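PDB 3PNN: conserved domain protein from Porphyromonas gingivalis, which probably acts as a glycosyltransferase or related sugar-nucleotide enzyme, built on an alpha/beta/alpha Rossmann-like fold. Local coordinates for residues G20-L25 with E65-K70; Q82-L87 with K99-N104; Y149-Y154 with V264-T269; S161-V166 with Y278-P283. All blocks are in the same frame, centred on the assembly; numbering follows the deposited sequence.

Contact 1. Residues G20-L25 with E65-K70; sequences GSLKQL and EKILTK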
# COMPACT_ATOMS: atom_id res chain seq x y z
N GLY A 20 -21.68 5.68 6.28
CA GLY A 20 -21.57 4.97 7.55
C GLY A 20 -21.66 3.45 7.47
O GLY A 20 -22.19 2.80 8.38
N SER A 21 -21.14 2.88 6.40
CA SER A 21 -21.16 1.44 6.25
C SER A 21 -19.91 0.96 5.52
O SER A 21 -19.18 1.76 4.92
CB SER A 21 -22.41 0.99 5.49
OG SER A 21 -22.37 1.42 4.14
N LEU A 22 -19.66 -0.34 5.58
CA LEU A 22 -18.55 -0.94 4.87
C LEU A 22 -18.98 -1.16 3.42
O LEU A 22 -20.13 -1.53 3.17
CB LEU A 22 -18.22 -2.28 5.52
CG LEU A 22 -17.00 -3.07 5.08
CD1 LEU A 22 -15.73 -2.33 5.49
CD2 LEU A 22 -17.07 -4.46 5.71
N LYS A 23 -18.09 -0.93 2.46
CA LYS A 23 -18.44 -1.22 1.06
C LYS A 23 -18.72 -2.72 0.95
O LYS A 23 -18.18 -3.51 1.73
CB LYS A 23 -17.28 -0.87 0.12
CG LYS A 23 -17.06 0.62 -0.13
CD LYS A 23 -15.66 0.81 -0.74
CE LYS A 23 -15.38 2.26 -1.09
NZ LYS A 23 -14.07 2.34 -1.80
N GLN A 24 -19.55 -3.10 -0.02
CA GLN A 24 -19.78 -4.51 -0.31
C GLN A 24 -18.46 -5.28 -0.45
O GLN A 24 -17.58 -4.88 -1.22
CB GLN A 24 -20.61 -4.66 -1.59
CG GLN A 24 -22.04 -4.18 -1.45
CD GLN A 24 -22.87 -5.07 -0.56
OE1 GLN A 24 -22.70 -6.29 -0.56
NE2 GLN A 24 -23.77 -4.48 0.22
N LEU A 25 -18.33 -6.38 0.29
CA LEU A 25 -17.15 -7.22 0.18
C LEU A 25 -17.22 -8.07 -1.08
O LEU A 25 -18.30 -8.47 -1.50
CB LEU A 25 -17.01 -8.12 1.41
CG LEU A 25 -16.78 -7.32 2.70
CD1 LEU A 25 -16.50 -8.23 3.88
CD2 LEU A 25 -15.65 -6.34 2.51
N GLU A 65 -17.38 -6.71 12.62
CA GLU A 65 -18.30 -7.83 12.41
C GLU A 65 -17.89 -8.74 11.25
O GLU A 65 -17.93 -9.97 11.36
CB GLU A 65 -19.71 -7.33 12.12
CG GLU A 65 -20.43 -6.71 13.30
CD GLU A 65 -21.80 -6.16 12.90
OE1 GLU A 65 -22.20 -6.34 11.72
OE2 GLU A 65 -22.47 -5.56 13.77
N LYS A 66 -17.52 -8.13 10.13
CA LYS A 66 -17.35 -8.88 8.89
C LYS A 66 -15.90 -9.20 8.57
O LYS A 66 -15.62 -10.14 7.83
CB LYS A 66 -17.95 -8.09 7.71
CG LYS A 66 -19.49 -7.98 7.70
CD LYS A 66 -19.94 -7.12 6.51
CE LYS A 66 -21.39 -7.37 6.11
NZ LYS A 66 -22.33 -6.95 7.17
N ILE A 67 -14.97 -8.41 9.09
CA ILE A 67 -13.56 -8.61 8.73
C ILE A 67 -12.70 -9.12 9.88
O ILE A 67 -12.02 -10.14 9.75
CB ILE A 67 -12.97 -7.35 8.07
CG1 ILE A 67 -13.74 -7.04 6.78
CG2 ILE A 67 -11.46 -7.52 7.81
CD1 ILE A 67 -13.14 -5.94 5.93
N LEU A 68 -12.71 -8.44 11.02
CA LEU A 68 -11.88 -8.88 12.15
C LEU A 68 -12.21 -10.30 12.61
O LEU A 68 -11.34 -11.02 13.10
CB LEU A 68 -11.97 -7.92 13.34
CG LEU A 68 -11.15 -6.64 13.17
CD1 LEU A 68 -10.91 -5.98 14.53
CD2 LEU A 68 -9.83 -6.91 12.46
N THR A 69 -13.47 -10.70 12.47
CA THR A 69 -13.89 -12.02 12.91
C THR A 69 -13.21 -13.11 12.07
O THR A 69 -13.07 -14.25 12.51
CB THR A 69 -15.41 -12.21 12.76
OG1 THR A 69 -15.80 -11.81 11.44
CG2 THR A 69 -16.15 -11.37 13.80
N LYS A 70 -12.79 -12.76 10.86
CA LYS A 70 -12.11 -13.74 10.01
C LYS A 70 -10.70 -14.06 10.52
O LYS A 70 -10.21 -15.18 10.34
CB LYS A 70 -12.04 -13.24 8.55
CG LYS A 70 -13.39 -13.25 7.82
CD LYS A 70 -13.26 -12.96 6.32
CE LYS A 70 -12.90 -11.50 6.05
NZ LYS A 70 -12.81 -11.18 4.59
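Glu65 opens the helical segment 65-70, and its carbonyl oxygen takes a bond from a side chain further on. Thr69 OG1 donates to Glu65 O at 2.8 Å, from above the carbonyl plane. The turn at 65-68 is wider than a regular alpha turn.

Lys66 gives the first touch to the loop 20-25. Its aliphatic part does the work. Leu25 CD1 lies 4.1 Å from Lys66 CB, the two side chains crossing obliquely. Further out, Lys66 CD passes Leu22 CD2 at 4.0 Å, the two chains sliding past each other in opposite directions. A bend at the end of the lysine (chi4 66°) then carries the amine off, so the contact uses methylenes and not charge.

Ile67 is buried and completes the apolar patch. Leu22 CD2 comes within 4.2 Å of Ile67 CD1. Leu25 CD1 reaches Ile67 CG1, also at 4.2 Å. Leu22 gets there with CG anti to the backbone N (chi1 -173°), whereas Leu25 has CG beside its N (chi1 -64°). Two leucine methyls thus rest on the same two helix residues.

Lys70 points toward the loop too, but its amine forms a salt bridge with Asp37. One helix turn before Lys66, Glu62 accepts from Leu22 N. On the loop side, Lys23 NZ bonds back to Gly14 O.

The loop follows the first strand, and its glycine-rich start and lysine resemble the nucleotide-binding signature of sugar nucleotidyltransferases. This contact packs the far end of that signature-like loop against helix 60-71.

Contact 2. Residues Q82-L87 with K99-N104; sequences QELDRL and KPWGTN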
# COMPACT_ATOMS: atom_id res chain seq x y z
N GLN A 82 -8.24 6.69 11.16
CA GLN A 82 -7.88 7.92 10.45
C GLN A 82 -9.05 8.88 10.48
O GLN A 82 -10.09 8.61 9.88
CB GLN A 82 -7.51 7.63 8.99
CG GLN A 82 -7.14 8.90 8.19
CD GLN A 82 -7.05 8.68 6.69
OE1 GLN A 82 -7.80 7.89 6.11
NE2 GLN A 82 -6.13 9.40 6.04
N GLU A 83 -8.89 10.00 11.19
CA GLU A 83 -9.91 11.04 11.22
C GLU A 83 -9.34 12.38 10.78
O GLU A 83 -8.14 12.64 10.90
CB GLU A 83 -10.54 11.15 12.62
CG GLU A 83 -11.10 9.82 13.18
CD GLU A 83 -12.19 9.18 12.32
OE1 GLU A 83 -12.95 9.91 11.63
OE2 GLU A 83 -12.30 7.92 12.33
N LEU A 84 -10.21 13.24 10.26
CA LEU A 84 -9.79 14.54 9.73
C LEU A 84 -9.11 15.42 10.78
O LEU A 84 -8.23 16.22 10.44
CB LEU A 84 -10.99 15.28 9.12
CG LEU A 84 -11.63 14.66 7.88
CD1 LEU A 84 -13.00 15.30 7.62
CD2 LEU A 84 -10.71 14.82 6.67
N ASP A 85 -9.52 15.29 12.03
CA ASP A 85 -9.02 16.17 13.09
C ASP A 85 -7.78 15.63 13.80
O ASP A 85 -7.29 16.23 14.76
CB ASP A 85 -10.13 16.49 14.11
CG ASP A 85 -10.58 15.26 14.90
OD1 ASP A 85 -10.10 14.14 14.62
OD2 ASP A 85 -11.42 15.42 15.82
N ARG A 86 -7.25 14.50 13.33
CA ARG A 86 -6.03 13.94 13.90
C ARG A 86 -4.80 14.59 13.28
O ARG A 86 -4.14 14.01 12.41
CB ARG A 86 -6.00 12.42 13.75
CG ARG A 86 -6.03 11.69 15.09
CD ARG A 86 -7.23 10.76 15.23
NE ARG A 86 -8.46 11.47 15.56
CZ ARG A 86 -9.57 10.87 16.00
NH1 ARG A 86 -10.64 11.58 16.28
NH2 ARG A 86 -9.59 9.55 16.17
N LEU A 87 -4.51 15.80 13.73
CA LEU A 87 -3.44 16.63 13.19
C LEU A 87 -2.44 16.97 14.28
O LEU A 87 -2.77 16.91 15.47
CB LEU A 87 -4.04 17.94 12.66
CG LEU A 87 -5.10 17.80 11.56
CD1 LEU A 87 -5.78 19.13 11.29
CD2 LEU A 87 -4.46 17.23 10.30
N LYS A 99 -12.33 15.93 2.44
CA LYS A 99 -11.49 14.90 1.85
C LYS A 99 -10.38 14.47 2.81
O LYS A 99 -9.69 15.30 3.39
CB LYS A 99 -10.88 15.43 0.55
CG LYS A 99 -9.95 14.45 -0.14
CD LYS A 99 -9.59 14.96 -1.52
CE LYS A 99 -8.94 13.88 -2.36
NZ LYS A 99 -8.97 14.24 -3.81
N PRO A 100 -10.22 13.15 3.01
CA PRO A 100 -9.17 12.64 3.90
C PRO A 100 -7.79 13.12 3.47
O PRO A 100 -7.53 13.33 2.29
CB PRO A 100 -9.27 11.12 3.74
CG PRO A 100 -10.73 10.89 3.38
CD PRO A 100 -11.12 12.08 2.53
N TRP A 101 -6.90 13.27 4.45
CA TRP A 101 -5.59 13.89 4.22
C TRP A 101 -4.63 13.12 3.33
O TRP A 101 -3.68 13.71 2.82
CB TRP A 101 -4.92 14.22 5.55
CG TRP A 101 -5.64 15.29 6.31
CD1 TRP A 101 -6.33 15.14 7.48
CD2 TRP A 101 -5.73 16.68 5.97
NE1 TRP A 101 -6.85 16.34 7.88
CE2 TRP A 101 -6.50 17.31 6.97
CE3 TRP A 101 -5.25 17.46 4.91
CZ2 TRP A 101 -6.80 18.67 6.95
CZ3 TRP A 101 -5.54 18.82 4.89
CH2 TRP A 101 -6.31 19.41 5.91
N GLY A 102 -4.85 11.82 3.15
CA GLY A 102 -4.03 11.05 2.23
C GLY A 102 -3.38 9.81 2.84
O GLY A 102 -3.40 9.63 4.05
N THR A 103 -2.77 8.97 2.00
CA THR A 103 -2.22 7.70 2.49
C THR A 103 -1.13 7.82 3.56
O THR A 103 -1.03 6.95 4.43
CB THR A 103 -1.67 6.81 1.35
OG1 THR A 103 -0.61 7.50 0.66
CG2 THR A 103 -2.78 6.45 0.38
N ASN A 104 -0.29 8.85 3.50
CA ASN A 104 0.75 8.95 4.52
C ASN A 104 0.17 9.52 5.83
O ASN A 104 0.73 9.28 6.89
CB ASN A 104 1.99 9.72 4.02
CG ASN A 104 3.28 9.22 4.66
OD1 ASN A 104 3.46 9.28 5.88
ND2 ASN A 104 4.21 8.75 3.84
O HOH W 1 -6.47 9.20 3.04
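Trp101 carries the tight part of this contact. Its NE1 donates to Leu84 O at 2.9 Å, with an N-H...O angle of 161°. The oxygen lies in the plane of the indole, and the N-H meets a lone pair in the carbonyl plane. This helps fix the rotation of the ring. Leu87 CD2 sits over one indole face, displaced toward the rim, 3.5 Å from Trp101 NE1. Leu84 adds a second contact: its CD2 packs on the backbone of the other segment, 3.5 Å from Lys99 O and 3.8 Å from Pro100 CA.

Gln82 makes a looser, water-mediated link. Its extended chain brings NE2 to a water at 3.0 Å, and Gly102 N binds the same water weakly. Both ends of this amide have further partners, OE1 in Arg56 and NE2 in His105.

The solvent side is Asp85 and Arg86 of the type I turn 83-86. In one of two conformers Arg86 leads away and grips Asp85 side-on, with NE and NH1 both on OD1; the salt bridge Arg86 NH1 to Asp85 OD1 is 3.1 Å long.

Gly102 is the N-cap of helix 103-108, so the tryptophan is anchored just before that helix starts. Phe235 and Leu236 of helix 223-239 pack on Trp101, and Phe232 of the same helix on Leu87. At the other end, Gln82 leaves strand 77-81 still bonded through its backbone to Ile55 of strand 50-55.

Contact 3. Residues Y149-Y154 with V264-T269; sequences YCMVGY and VEVLDT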
# COMPACT_ATOMS: atom_id res chain seq x y z
N TYR A 149 15.10 1.58 4.73
CA TYR A 149 13.76 1.07 4.39
C TYR A 149 13.84 0.20 3.14
O TYR A 149 14.94 -0.05 2.62
CB TYR A 149 12.83 2.24 4.10
CG TYR A 149 12.78 3.32 5.18
CD1 TYR A 149 12.86 2.99 6.52
CD2 TYR A 149 12.61 4.66 4.84
CE1 TYR A 149 12.78 3.97 7.52
CE2 TYR A 149 12.53 5.66 5.83
CZ TYR A 149 12.62 5.30 7.16
OH TYR A 149 12.56 6.27 8.14
N CYS A 150 12.69 -0.26 2.66
CA CYS A 150 12.63 -1.06 1.44
C CYS A 150 11.28 -0.93 0.74
O CYS A 150 10.31 -0.38 1.29
CB CYS A 150 12.95 -2.53 1.73
SG CYS A 150 11.70 -3.36 2.79
N MSE A 151 11.21 -1.41 -0.50
CA MSE A 151 9.93 -1.53 -1.18
C MSE A 151 10.01 -2.73 -2.08
O MSE A 151 11.10 -3.11 -2.50
CB MSE A 151 9.55 -0.28 -2.00
CG MSE A 151 10.50 0.12 -3.11
SE MSE A 151 9.59 1.23 -4.51
CE MSE A 151 9.30 -0.19 -5.82
N VAL A 152 8.86 -3.33 -2.36
CA VAL A 152 8.83 -4.50 -3.22
C VAL A 152 8.50 -3.98 -4.61
O VAL A 152 7.43 -3.40 -4.83
CB VAL A 152 7.82 -5.55 -2.74
CG1 VAL A 152 7.73 -6.72 -3.76
CG2 VAL A 152 8.23 -6.09 -1.37
N GLY A 153 9.44 -4.14 -5.52
CA GLY A 153 9.26 -3.64 -6.87
C GLY A 153 8.51 -4.63 -7.75
O GLY A 153 8.68 -5.85 -7.60
N TYR A 154 7.67 -4.10 -8.63
CA TYR A 154 7.03 -4.87 -9.70
C TYR A 154 7.45 -4.28 -11.05
O TYR A 154 8.03 -3.20 -11.10
CB TYR A 154 5.52 -4.84 -9.51
CG TYR A 154 5.11 -5.62 -8.28
CD1 TYR A 154 4.79 -6.97 -8.37
CD2 TYR A 154 5.11 -5.01 -7.02
CE1 TYR A 154 4.44 -7.70 -7.24
CE2 TYR A 154 4.77 -5.74 -5.88
CZ TYR A 154 4.43 -7.08 -6.00
OH TYR A 154 4.10 -7.81 -4.87
N VAL A 264 16.37 3.31 0.40
CA VAL A 264 15.28 2.37 0.21
C VAL A 264 15.79 1.29 -0.74
O VAL A 264 16.09 1.59 -1.89
CB VAL A 264 14.02 3.04 -0.40
CG1 VAL A 264 12.92 2.00 -0.63
CG2 VAL A 264 13.52 4.19 0.51
N GLU A 265 15.92 0.06 -0.26
CA GLU A 265 16.31 -1.03 -1.15
C GLU A 265 15.09 -1.53 -1.90
O GLU A 265 14.04 -1.79 -1.30
CB GLU A 265 16.98 -2.19 -0.39
CG GLU A 265 17.27 -3.38 -1.34
CD GLU A 265 17.92 -4.59 -0.65
OE1 GLU A 265 18.09 -4.58 0.58
OE2 GLU A 265 18.27 -5.56 -1.37
N VAL A 266 15.23 -1.69 -3.22
CA VAL A 266 14.13 -2.20 -4.03
C VAL A 266 14.27 -3.72 -4.17
O VAL A 266 15.27 -4.21 -4.71
CB VAL A 266 14.10 -1.55 -5.43
CG1 VAL A 266 12.94 -2.14 -6.27
CG2 VAL A 266 13.95 -0.04 -5.31
N LEU A 267 13.28 -4.46 -3.68
CA LEU A 267 13.35 -5.92 -3.68
C LEU A 267 12.63 -6.44 -4.91
O LEU A 267 11.44 -6.22 -5.07
CB LEU A 267 12.69 -6.47 -2.40
CG LEU A 267 13.20 -5.83 -1.10
CD1 LEU A 267 12.28 -6.20 0.08
CD2 LEU A 267 14.64 -6.28 -0.80
N ASP A 268 13.36 -7.12 -5.79
CA ASP A 268 12.78 -7.56 -7.06
C ASP A 268 12.08 -8.92 -6.93
O ASP A 268 12.65 -9.95 -7.28
CB ASP A 268 13.87 -7.62 -8.15
CG ASP A 268 13.30 -7.75 -9.57
OD1 ASP A 268 12.06 -7.71 -9.74
OD2 ASP A 268 14.10 -7.88 -10.52
N THR A 269 10.84 -8.91 -6.45
CA THR A 269 10.13 -10.17 -6.22
C THR A 269 9.82 -10.91 -7.51
O THR A 269 9.72 -10.30 -8.57
CB THR A 269 8.80 -9.93 -5.44
OG1 THR A 269 8.14 -11.18 -5.21
CG2 THR A 269 7.87 -9.02 -6.25
O HOH W 2 9.28 -7.61 -9.61
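Leu267 O is gripped by two backbone amides. Gly153 N donates to Leu267 O at 2.9 Å, and Thr269 N adds a weak bond that closes an inverse gamma turn centred on Asp268. The first of these belongs to a parallel beta pair between strands 148-155 and 263-268, part of the beta structure of this Rossmann-like fold.

The ladder alternates in the parallel manner. Tyr149 O accepts from Glu265 N, and Glu265 O accepts from Met151 N. Met151 O then takes Leu267 N at 2.8 Å, nearly along the C=O axis and almost straight (175°). The two strand directions differ by 25°.

Cys150, Val152, Glu265 and Leu267 share one face. There Leu267 CD1 lies 4.0 Å from Cys150 SG. Helix 129-140 packs on this face, with Leu135 on Cys150 and Val134 on Val152; its Lys138 pairs with Glu265.

Tyr149, Met151, Val264 and Val266 share the other face. Residue 151 is selenomethionine. Its CG takes the crowded position between N and C (chi1 60°), which sets it 3.9 Å from Val264 CG1 and alongside Val266. Gly153 comes next, with no side chain, and its CA is 4.0 Å from Val266 CG1.

At the turn, one water lies within bonding distance of both Gly153 O and Asp268 OD1, and Asp268 also forms a salt bridge with Arg155. Thr269 OG1 bonds to Asn130, while its methyl turns back to strand 148-155. That CG2 makes a CH-pi contact over one face of the Tyr154 ring and presses unusually close to Val152 CG1, at 3.4 Å.

Contact 4. Residues S161-V166 with Y278-P283; sequences SESGGV and YSDDRP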
# COMPACT_ATOMS: atom_id res chain seq x y z
N SER A 161 -3.66 -2.35 -17.65
CA SER A 161 -5.02 -2.81 -17.94
C SER A 161 -5.36 -2.60 -19.41
O SER A 161 -5.05 -1.56 -19.99
CB SER A 161 -6.04 -2.08 -17.07
OG SER A 161 -7.37 -2.35 -17.55
N GLU A 162 -6.02 -3.59 -20.01
CA GLU A 162 -6.49 -3.44 -21.38
C GLU A 162 -7.69 -2.49 -21.48
O GLU A 162 -8.12 -2.15 -22.58
CB GLU A 162 -6.86 -4.80 -21.98
CG GLU A 162 -5.68 -5.72 -22.20
CD GLU A 162 -6.02 -6.93 -23.04
OE1 GLU A 162 -6.58 -6.75 -24.14
OE2 GLU A 162 -5.73 -8.06 -22.60
N SER A 163 -8.22 -2.05 -20.34
CA SER A 163 -9.44 -1.24 -20.33
C SER A 163 -9.20 0.27 -20.24
O SER A 163 -10.12 1.07 -20.43
CB SER A 163 -10.37 -1.69 -19.20
OG SER A 163 -10.86 -3.00 -19.46
N GLY A 164 -7.97 0.66 -19.94
CA GLY A 164 -7.66 2.07 -19.80
C GLY A 164 -6.33 2.29 -19.10
O GLY A 164 -5.62 1.34 -18.79
N GLY A 165 -6.00 3.55 -18.83
CA GLY A 165 -4.74 3.88 -18.21
C GLY A 165 -4.70 3.55 -16.74
O GLY A 165 -5.73 3.50 -16.07
N VAL A 166 -3.49 3.33 -16.23
CA VAL A 166 -3.31 3.12 -14.80
C VAL A 166 -2.34 4.15 -14.23
O VAL A 166 -1.58 4.77 -14.95
CB VAL A 166 -2.80 1.69 -14.48
CG1 VAL A 166 -3.82 0.66 -14.96
CG2 VAL A 166 -1.44 1.44 -15.13
N TYR A 278 -10.32 -1.52 -13.52
CA TYR A 278 -11.58 -1.26 -14.19
C TYR A 278 -12.44 -2.50 -14.01
O TYR A 278 -11.92 -3.61 -13.90
CB TYR A 278 -11.35 -1.01 -15.68
CG TYR A 278 -10.54 0.23 -15.98
CD1 TYR A 278 -11.15 1.47 -16.11
CD2 TYR A 278 -9.15 0.16 -16.12
CE1 TYR A 278 -10.41 2.62 -16.38
CE2 TYR A 278 -8.40 1.30 -16.39
CZ TYR A 278 -9.04 2.52 -16.52
OH TYR A 278 -8.30 3.65 -16.78
N SER A 279 -13.76 -2.32 -13.99
CA SER A 279 -14.67 -3.44 -13.74
C SER A 279 -14.41 -4.60 -14.70
O SER A 279 -14.47 -5.77 -14.31
CB SER A 279 -16.14 -2.98 -13.78
OG SER A 279 -16.48 -2.45 -15.05
N ASP A 280 -14.12 -4.28 -15.95
CA ASP A 280 -13.79 -5.29 -16.96
C ASP A 280 -12.56 -6.14 -16.61
O ASP A 280 -12.39 -7.23 -17.16
CB ASP A 280 -13.59 -4.63 -18.33
CG ASP A 280 -14.89 -4.44 -19.10
OD1 ASP A 280 -15.88 -5.14 -18.78
OD2 ASP A 280 -14.92 -3.60 -20.03
N ASP A 281 -11.71 -5.64 -15.72
CA ASP A 281 -10.53 -6.39 -15.27
C ASP A 281 -10.90 -7.55 -14.33
O ASP A 281 -10.12 -8.47 -14.13
CB ASP A 281 -9.55 -5.49 -14.49
CG ASP A 281 -8.95 -4.40 -15.35
OD1 ASP A 281 -8.93 -4.54 -16.58
OD2 ASP A 281 -8.48 -3.39 -14.77
N ARG A 282 -12.09 -7.48 -13.73
CA ARG A 282 -12.41 -8.42 -12.65
C ARG A 282 -12.40 -9.93 -13.03
O ARG A 282 -11.84 -10.75 -12.30
CB ARG A 282 -13.72 -8.04 -11.96
CG ARG A 282 -13.96 -8.84 -10.68
CD ARG A 282 -15.29 -8.47 -10.00
NE ARG A 282 -15.52 -9.35 -8.86
CZ ARG A 282 -16.06 -10.56 -8.97
NH1 ARG A 282 -16.44 -11.01 -10.16
NH2 ARG A 282 -16.23 -11.31 -7.88
N PRO A 283 -13.03 -10.30 -14.15
CA PRO A 283 -13.04 -11.73 -14.49
C PRO A 283 -11.63 -12.32 -14.61
O PRO A 283 -11.42 -13.49 -14.28
CB PRO A 283 -13.76 -11.75 -15.85
CG PRO A 283 -14.68 -10.59 -15.77
CD PRO A 283 -13.90 -9.52 -15.05
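Ser161 holds OG anti to its backbone N (chi1 169°), and Asp281 holds CG beside its own N (chi1 -65°). These settings bring hydroxyl and carboxylate together. Ser161 OG donates to Asp281 OD1 at 2.9 Å, on the syn lone pair. The same hydroxyl accepts from Ser163 N at 2.9 Å, which makes an ST turn. It therefore ties the loop to itself and to the other segment.

Asp281 is also tied at home. Its OD2 accepts from Tyr278 N, and its own N donates to Tyr278 O at 2.7 Å.

Tyr278 (chi1 -64°) lies along the loop. Its OH donates to Gly165 O at 2.7 Å, in the carbonyl plane and on a lone pair. Ser163 C lies over one face of the Tyr278 ring, offset to the rim, and Ser163 CB meets Tyr278 CB at 3.7 Å. Gly164 passes close by the phenol end, Gly164 C lying 3.3 Å from Tyr278 OH.

The contact is at the surface. It joins the loop between strands 148-155 and 166-173 to the lead-in of helix 282-294. Just past the loop, Val166 begins the second of these strands and bonds through its backbone to Ile188 of strand 179-191.

How the contacts relate
The four contacts are separate patches of one chain. Contacts 1 and 3 lie on opposite sides of the chain's centre, their centres about 31 Å apart; so do contacts 2 and 3, about 26 Å apart. Contacts 1 and 4 come closest, nearest atoms about 7 Å apart. Arg282 in contact 4 spans part of this gap with a salt bridge to Asp26, which directly follows segment 20-25. Contacts 2 and 3 approach to about 9 Å and share a neighbour, Tyr224: Asn104 bonds to its hydroxyl and Tyr149 meets its ring edge-to-face. Glycerol, probably a crystallisation additive that may mark pockets, lies near Pro100 and bonds to Arg282 and weakly to Lys23; no active site is established.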